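PDB 1HI9: D-aminopeptidase from Bacillus subtilis, which removes N-terminal residues from peptides containing D-amino acids, using two zinc ions per subunit inside a self-compartmentalizing decamer. Local coordinates for residues A[8-13]-A[58-63]. Numbering follows the deposited sequence.
Sequences DMEGIS and DSHSKM. With ZN (zinc ion), chain G; ZN (zinc ion), chain F.
The Ser-59 carbonyl oxygen comes within 3.5 Å of Asp-8 OD1, two acceptors with no hydrogen bond between them, where the loops following parallel strands 53-58 and 2-7 come together; the Ser-59 hydroxyl is hydrogen-bonded to Ser-6. In His-60, chi1 of 172° sets CG anti to the backbone N, and chi2 of 67° turns the ring so that ND1 meets one zinc ion, 2.5 Å away in the ring plane. Met-9 CB sits over the centre of one face, 3.6 Å from the His-60 ring centroid, a CH-pi contact, while Met-9 SD lies obliquely, 3.3 Å from His-60 CD2. Ser-61 CB covers the opposite face, and NE2 of His-60 is hydrogen-bonded to the Val-21 carbonyl, so both ring nitrogens are engaged. An alanine in place of Met-9 would probably leave a gap beside CD2 and NE2 of His-60. The same zinc takes Asp-8 OD1 at 2.3 Å and Glu-10 OE1 at 2.3 Å. Glu-10 OE2 comes within 3.2 Å of His-60 CE1 at the ring edge, the carboxylate plane turned 77° from the imidazole. Asp-8 OD2 binds the second zinc at 2.0 Å, which His-104 and Glu-133 complete. Asp-8 and a shared water thus bridge a dinuclear centre, whose charge the Glu-10 and shared Asp-8 carboxylates would probably offset in part.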
# COMPACT_ATOMS: atom_id res chain seq x y z
N ASP A 8 12.18 -31.87 -3.16
CA ASP A 8 12.30 -30.49 -3.60
C ASP A 8 11.01 -30.18 -4.37
O ASP A 8 10.15 -31.05 -4.51
CB ASP A 8 13.51 -30.34 -4.53
CG ASP A 8 14.14 -28.96 -4.44
OD1 ASP A 8 13.56 -28.07 -3.79
OD2 ASP A 8 15.23 -28.77 -5.02
N MET A 9 10.88 -28.96 -4.88
CA MET A 9 9.65 -28.58 -5.60
C MET A 9 9.75 -28.31 -7.10
O MET A 9 8.84 -28.68 -7.84
CB MET A 9 9.04 -27.33 -4.97
CG MET A 9 7.79 -27.59 -4.17
SD MET A 9 6.98 -26.08 -3.72
CE MET A 9 5.37 -26.34 -4.38
N GLU A 10 10.81 -27.64 -7.53
CA GLU A 10 10.95 -27.28 -8.94
C GLU A 10 10.79 -28.44 -9.91
O GLU A 10 10.30 -28.27 -11.02
CB GLU A 10 12.29 -26.59 -9.19
CG GLU A 10 12.41 -25.21 -8.57
CD GLU A 10 12.76 -25.25 -7.09
OE1 GLU A 10 12.88 -26.36 -6.54
OE2 GLU A 10 12.93 -24.17 -6.49
N GLY A 11 11.20 -29.62 -9.48
CA GLY A 11 11.10 -30.79 -10.33
C GLY A 11 9.79 -31.54 -10.20
O GLY A 11 9.58 -32.53 -10.89
N ILE A 12 8.90 -31.10 -9.32
CA ILE A 12 7.62 -31.78 -9.16
C ILE A 12 6.88 -31.74 -10.48
O ILE A 12 7.02 -30.80 -11.27
CB ILE A 12 6.76 -31.12 -8.07
CG1 ILE A 12 7.42 -31.32 -6.71
CG2 ILE A 12 5.37 -31.71 -8.07
CD1 ILE A 12 7.63 -32.76 -6.33
N SER A 13 6.08 -32.77 -10.71
CA SER A 13 5.36 -32.86 -11.97
C SER A 13 4.28 -31.80 -12.13
O SER A 13 3.69 -31.36 -11.16
CB SER A 13 4.75 -34.25 -12.12
OG SER A 13 3.93 -34.54 -11.02
N ASP A 58 11.42 -32.25 3.84
CA ASP A 58 11.00 -31.19 2.93
C ASP A 58 12.28 -30.44 2.64
O ASP A 58 12.89 -29.87 3.55
CB ASP A 58 9.99 -30.27 3.64
CG ASP A 58 9.29 -29.33 2.68
OD1 ASP A 58 9.97 -28.78 1.79
OD2 ASP A 58 8.07 -29.13 2.84
N SER A 59 12.69 -30.42 1.37
CA SER A 59 13.95 -29.77 1.00
C SER A 59 13.84 -28.53 0.13
O SER A 59 14.79 -28.18 -0.56
CB SER A 59 14.86 -30.78 0.29
OG SER A 59 15.01 -31.94 1.08
N HIS A 60 12.71 -27.85 0.18
CA HIS A 60 12.52 -26.67 -0.66
C HIS A 60 12.31 -25.37 0.11
O HIS A 60 11.47 -25.29 1.00
CB HIS A 60 11.34 -26.93 -1.59
CG HIS A 60 10.90 -25.73 -2.37
ND1 HIS A 60 11.69 -25.15 -3.34
CD2 HIS A 60 9.77 -24.99 -2.32
CE1 HIS A 60 11.06 -24.12 -3.86
NE2 HIS A 60 9.89 -24.00 -3.26
N SER A 61 13.07 -24.34 -0.26
CA SER A 61 12.92 -23.02 0.35
C SER A 61 12.80 -23.04 1.89
O SER A 61 13.75 -23.40 2.58
CB SER A 61 11.70 -22.33 -0.29
OG SER A 61 11.59 -20.97 0.08
N LYS A 62 11.63 -22.64 2.41
CA LYS A 62 11.41 -22.62 3.86
C LYS A 62 11.10 -24.01 4.38
O LYS A 62 10.89 -24.20 5.57
CB LYS A 62 10.27 -21.67 4.24
CG LYS A 62 10.55 -20.24 3.86
CD LYS A 62 11.86 -19.76 4.48
CE LYS A 62 12.39 -18.54 3.73
NZ LYS A 62 13.67 -18.05 4.30
N MET A 63 11.06 -24.97 3.47
CA MET A 63 10.82 -26.38 3.79
C MET A 63 9.59 -26.64 4.66
O MET A 63 9.59 -27.53 5.52
CB MET A 63 12.09 -26.95 4.43
CG MET A 63 13.30 -26.75 3.52
SD MET A 63 14.89 -26.91 4.37
CE MET A 63 16.03 -26.83 2.99
ZN ZN G . 13.80 -25.91 -4.49
ZN ZN F . 16.47 -27.25 -5.48
O HOH W 1 16.31 -25.49 -4.34